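Local coordinates for PKS (Streptomyces albus, PDB 4OQJ), which probably catalyses decarboxylative Claisen-type chain elongation of carrier-bound acyl groups as a ketosynthase domain of the oxazolomycin polyketide synthase, at residues Ala603-Ala615 / Leu664-Val678. Sequence-based numbering, arbitrary orientation.
Sequences ATARALAGWGSTA and LLGLIGRLWTAGDTV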
loop_
_atom_site.group_PDB
_atom_site.type_symbol
_atom_site.label_atom_id
_atom_site.label_comp_id
_atom_site.label_asym_id
_atom_site.label_seq_id
_atom_site.Cartn_x
_atom_site.Cartn_y
_atom_site.Cartn_z
ATOM N N ALA A 603 42.293 -18.136 29.732
ATOM C CA ALA A 603 41.291 -17.091 29.893
ATOM C C ALA A 603 41.050 -16.353 28.571
ATOM O O ALA A 603 39.909 -16.007 28.254
ATOM C CB ALA A 603 41.714 -16.130 30.967
ATOM N N THR A 604 42.112 -16.107 27.805
ATOM C CA THR A 604 41.962 -15.448 26.501
ATOM C C THR A 604 41.120 -16.335 25.567
ATOM O O THR A 604 40.194 -15.857 24.908
ATOM C CB THR A 604 43.335 -15.144 25.843
ATOM O OG1 THR A 604 44.092 -14.255 26.672
ATOM C CG2 THR A 604 43.154 -14.503 24.478
ATOM N N ALA A 605 41.428 -17.631 25.537
ATOM C CA ALA A 605 40.687 -18.578 24.702
ATOM C C ALA A 605 39.204 -18.619 25.061
ATOM O O ALA A 605 38.350 -18.626 24.175
ATOM C CB ALA A 605 41.286 -19.971 24.808
ATOM N N ARG A 606 38.892 -18.640 26.351
ATOM C CA ARG A 606 37.494 -18.645 26.775
ATOM C C ARG A 606 36.791 -17.324 26.424
ATOM O O ARG A 606 35.606 -17.314 26.098
ATOM C CB ARG A 606 37.386 -18.909 28.277
ATOM C CG ARG A 606 37.920 -20.267 28.737
ATOM C CD ARG A 606 37.457 -21.421 27.855
ATOM N NE ARG A 606 36.008 -21.604 27.886
ATOM C CZ ARG A 606 35.280 -22.082 26.876
ATOM N NH1 ARG A 606 35.842 -22.415 25.717
ATOM N NH2 ARG A 606 33.971 -22.214 27.025
ATOM N N ALA A 607 37.510 -16.210 26.485
ATOM C CA ALA A 607 36.900 -14.932 26.144
ATOM C C ALA A 607 36.569 -14.925 24.651
ATOM O O ALA A 607 35.501 -14.471 24.252
ATOM C CB ALA A 607 37.818 -13.776 26.507
ATOM N N LEU A 608 37.473 -15.456 23.835
ATOM C CA LEU A 608 37.230 -15.555 22.402
ATOM C C LEU A 608 36.009 -16.413 22.137
ATOM O O LEU A 608 35.200 -16.083 21.271
ATOM C CB LEU A 608 38.429 -16.150 21.667
ATOM C CG LEU A 608 39.706 -15.307 21.612
ATOM C CD1 LEU A 608 40.837 -16.153 21.043
ATOM C CD2 LEU A 608 39.501 -14.049 20.781
ATOM N N ALA A 609 35.891 -17.522 22.874
ATOM C CA ALA A 609 34.776 -18.453 22.692
ATOM C C ALA A 609 33.460 -17.762 23.012
ATOM O O ALA A 609 32.489 -17.878 22.256
ATOM C CB ALA A 609 34.952 -19.688 23.558
ATOM N N GLY A 610 33.445 -17.032 24.127
ATOM C CA GLY A 610 32.290 -16.241 24.526
ATOM C C GLY A 610 31.890 -15.184 23.501
ATOM O O GLY A 610 30.742 -14.736 23.472
ATOM N N TRP A 611 32.834 -14.780 22.659
ATOM C CA TRP A 611 32.562 -13.809 21.600
ATOM C C TRP A 611 32.249 -14.506 20.281
ATOM O O TRP A 611 32.171 -13.867 19.224
ATOM C CB TRP A 611 33.752 -12.863 21.443
ATOM C CG TRP A 611 33.895 -11.910 22.584
ATOM C CD1 TRP A 611 32.892 -11.373 23.341
ATOM C CD2 TRP A 611 35.113 -11.392 23.112
ATOM N NE1 TRP A 611 33.416 -10.548 24.305
ATOM C CE2 TRP A 611 34.781 -10.538 24.183
ATOM C CE3 TRP A 611 36.464 -11.571 22.787
ATOM C CZ2 TRP A 611 35.743 -9.866 24.934
ATOM C CZ3 TRP A 611 37.416 -10.901 23.529
ATOM C CH2 TRP A 611 37.049 -10.054 24.587
ATOM N N GLY A 612 32.082 -15.825 20.353
ATOM C CA GLY A 612 31.622 -16.608 19.225
ATOM C C GLY A 612 32.676 -17.350 18.434
ATOM O O GLY A 612 32.350 -18.050 17.473
ATOM N N SER A 613 33.939 -17.219 18.818
ATOM C CA SER A 613 35.002 -17.890 18.081
ATOM C C SER A 613 34.777 -19.388 18.075
ATOM O O SER A 613 34.392 -19.967 19.096
ATOM C CB SER A 613 36.374 -17.601 18.684
ATOM O OG SER A 613 37.363 -18.385 18.032
ATOM N N THR A 614 35.040 -20.013 16.932
ATOM C CA THR A 614 34.940 -21.463 16.826
ATOM C C THR A 614 36.276 -22.047 16.364
ATOM O O THR A 614 36.358 -23.221 16.004
ATOM C CB THR A 614 33.787 -21.881 15.875
ATOM O OG1 THR A 614 33.929 -21.248 14.596
ATOM C CG2 THR A 614 32.447 -21.485 16.475
ATOM N N ALA A 615 37.324 -21.223 16.406
ATOM C CA ALA A 615 38.687 -21.672 16.123
ATOM C C ALA A 615 39.146 -22.727 17.134
ATOM O O ALA A 615 39.049 -22.506 18.336
ATOM C CB ALA A 615 39.636 -20.500 16.147
ATOM N N LEU A 664 44.712 -8.309 22.273
ATOM C CA LEU A 664 43.489 -9.088 22.179
ATOM C C LEU A 664 42.674 -8.711 20.945
ATOM O O LEU A 664 42.142 -9.572 20.259
ATOM C CB LEU A 664 42.647 -8.893 23.428
ATOM C CG LEU A 664 41.358 -9.704 23.499
ATOM C CD1 LEU A 664 41.638 -11.183 23.268
ATOM C CD2 LEU A 664 40.714 -9.505 24.846
ATOM N N LEU A 665 42.583 -7.418 20.656
ATOM C CA LEU A 665 41.826 -6.958 19.488
ATOM C C LEU A 665 42.496 -7.392 18.178
ATOM O O LEU A 665 41.828 -7.731 17.216
ATOM C CB LEU A 665 41.670 -5.436 19.519
ATOM C CG LEU A 665 40.795 -4.835 20.622
ATOM C CD1 LEU A 665 40.863 -3.314 20.569
ATOM C CD2 LEU A 665 39.366 -5.308 20.502
ATOM N N GLY A 666 43.824 -7.379 18.151
ATOM C CA GLY A 666 44.575 -7.856 17.002
ATOM C C GLY A 666 44.378 -9.339 16.760
ATOM O O GLY A 666 44.349 -9.799 15.613
ATOM N N LEU A 667 44.250 -10.083 17.855
ATOM C CA LEU A 667 43.959 -11.512 17.819
ATOM C C LEU A 667 42.598 -11.773 17.176
ATOM O O LEU A 667 42.473 -12.584 16.252
ATOM C CB LEU A 667 44.004 -12.068 19.243
ATOM C CG LEU A 667 43.720 -13.539 19.505
ATOM C CD1 LEU A 667 44.520 -14.432 18.589
ATOM C CD2 LEU A 667 44.061 -13.839 20.957
ATOM N N ILE A 668 41.575 -11.082 17.674
ATOM C CA ILE A 668 40.229 -11.201 17.122
ATOM C C ILE A 668 40.243 -10.855 15.642
ATOM O O ILE A 668 39.635 -11.543 14.824
ATOM C CB ILE A 668 39.237 -10.278 17.844
ATOM C CG1 ILE A 668 39.083 -10.722 19.297
ATOM C CG2 ILE A 668 37.882 -10.279 17.141
ATOM C CD1 ILE A 668 38.280 -9.756 20.144
ATOM N N GLY A 669 40.908 -9.758 15.311
ATOM C CA GLY A 669 41.029 -9.324 13.930
ATOM C C GLY A 669 41.669 -10.378 13.045
ATOM O O GLY A 669 41.173 -10.663 11.961
ATOM N N ARG A 670 42.755 -10.988 13.512
ATOM C CA ARG A 670 43.445 -12.001 12.718
ATOM C C ARG A 670 42.521 -13.190 12.474
ATOM O O ARG A 670 42.421 -13.684 11.352
ATOM C CB ARG A 670 44.741 -12.458 13.410
ATOM C CG ARG A 670 45.932 -12.650 12.478
ATOM C CD ARG A 670 45.742 -13.849 11.564
ATOM N N LEU A 671 41.831 -13.644 13.516
ATOM C CA LEU A 671 40.925 -14.779 13.379
ATOM C C LEU A 671 39.752 -14.429 12.454
ATOM O O LEU A 671 39.394 -15.195 11.551
ATOM C CB LEU A 671 40.407 -15.216 14.750
ATOM C CG LEU A 671 41.460 -15.765 15.725
ATOM C CD1 LEU A 671 40.867 -15.961 17.107
ATOM C CD2 LEU A 671 42.050 -17.064 15.214
ATOM N N TRP A 672 39.151 -13.265 12.684
ATOM C CA TRP A 672 37.940 -12.895 11.969
ATOM C C TRP A 672 38.251 -12.721 10.487
ATOM O O TRP A 672 37.501 -13.214 9.659
ATOM C CB TRP A 672 37.317 -11.620 12.549
ATOM C CG TRP A 672 36.101 -11.157 11.768
ATOM C CD1 TRP A 672 34.814 -11.603 11.900
ATOM C CD2 TRP A 672 36.077 -10.169 10.734
ATOM N NE1 TRP A 672 33.995 -10.946 11.015
ATOM C CE2 TRP A 672 34.750 -10.058 10.283
ATOM C CE3 TRP A 672 37.054 -9.358 10.144
ATOM C CZ2 TRP A 672 34.371 -9.184 9.266
ATOM C CZ3 TRP A 672 36.672 -8.486 9.128
ATOM C CH2 TRP A 672 35.341 -8.407 8.708
ATOM N N THR A 673 39.353 -12.052 10.145
ATOM C CA THR A 673 39.674 -11.845 8.724
ATOM C C THR A 673 39.896 -13.189 8.042
ATOM O O THR A 673 39.627 -13.347 6.851
ATOM C CB THR A 673 40.919 -10.955 8.491
ATOM O OG1 THR A 673 42.066 -11.524 9.138
ATOM C CG2 THR A 673 40.681 -9.521 8.979
ATOM N N ALA A 674 40.362 -14.166 8.807
ATOM C CA ALA A 674 40.665 -15.486 8.268
ATOM C C ALA A 674 39.433 -16.392 8.244
ATOM O O ALA A 674 39.525 -17.568 7.879
ATOM C CB ALA A 674 41.783 -16.134 9.082
ATOM N N GLY A 675 38.288 -15.852 8.649
ATOM C CA GLY A 675 37.020 -16.559 8.525
ATOM C C GLY A 675 36.417 -17.099 9.812
ATOM O O GLY A 675 35.389 -17.768 9.787
ATOM N N ASP A 676 37.043 -16.819 10.945
ATOM C CA ASP A 676 36.494 -17.261 12.214
ATOM C C ASP A 676 35.167 -16.549 12.465
ATOM O O ASP A 676 34.908 -15.478 11.928
ATOM C CB ASP A 676 37.469 -16.983 13.358
ATOM C CG ASP A 676 37.102 -17.712 14.643
ATOM O OD1 ASP A 676 36.292 -18.659 14.591
ATOM O OD2 ASP A 676 37.648 -17.344 15.713
ATOM N N THR A 677 34.334 -17.150 13.297
ATOM C CA THR A 677 33.058 -16.559 13.655
ATOM C C THR A 677 33.235 -15.580 14.820
ATOM O O THR A 677 33.966 -15.859 15.774
ATOM C CB THR A 677 32.069 -17.664 14.040
ATOM O OG1 THR A 677 32.663 -18.509 15.041
ATOM C CG2 THR A 677 31.757 -18.530 12.840
ATOM N N VAL A 678 32.577 -14.431 14.737
ATOM C CA VAL A 678 32.494 -13.509 15.865
ATOM C C VAL A 678 31.057 -13.031 15.993
ATOM O O VAL A 678 30.429 -12.664 15.010
ATOM C CB VAL A 678 33.416 -12.285 15.712
ATOM C CG1 VAL A 678 33.221 -11.316 16.878
ATOM C CG2 VAL A 678 34.861 -12.706 15.616
HETATM O O HOH W 1 36.542 -20.772 12.911
#
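Leu608 enters helix 664-673 as a knob in a hole formed by Leu664, Leu667, Ile668 and Leu671. Its two methyls divide the work: CD2 lies 3.7 Å from Ile668 CG1, the two side chains running alongside in opposing senses, while CD1 reaches Leu667 and Leu671, whose side chains lie roughly perpendicular to that of Leu608. One turn earlier, Thr604 turns its methyl into the contact, CG2 standing 3.7 Å from Leu667 CD2: chi1 of -61° leaves CG2 trans to the backbone N, while OG1 bonds Val600 O. At the C-terminal end of helix 603-610, the six-membered edge of the Trp611 indole meets Leu664 CD2 in the ring plane, CH2 to CD2 3.7 Å; Ile668 CD1 touches the same ring obliquely, and Phe683 packs edge-to-face with it.

Beyond both helices the contact becomes polar. The Asp676 carboxylate grips the 613-615 turn with both oxygens, each through its syn lone pair: OD2 accepts from Ser613 OG at 2.6 Å, and OD1 from Thr614 N at 3.0 Å with a nearly straight 165° angle. A water also donates to OD1, and Ser613 OG in turn accepts from Ala615 N in an ST turn. Thr677 OG1 donates to Gly612 O in a very short bond of 2.5 Å.

Gly612 and Gly675, both with positive phi, end their helices in Schellman motifs. Helix segments 603-610 and 664-673, crossing at -54° beside helix 568-581 and strand 465-471, are thus joined by a single knob in a four-residue hole, with Asp676 bonded to Ser613 and Thr614 at the ST turn.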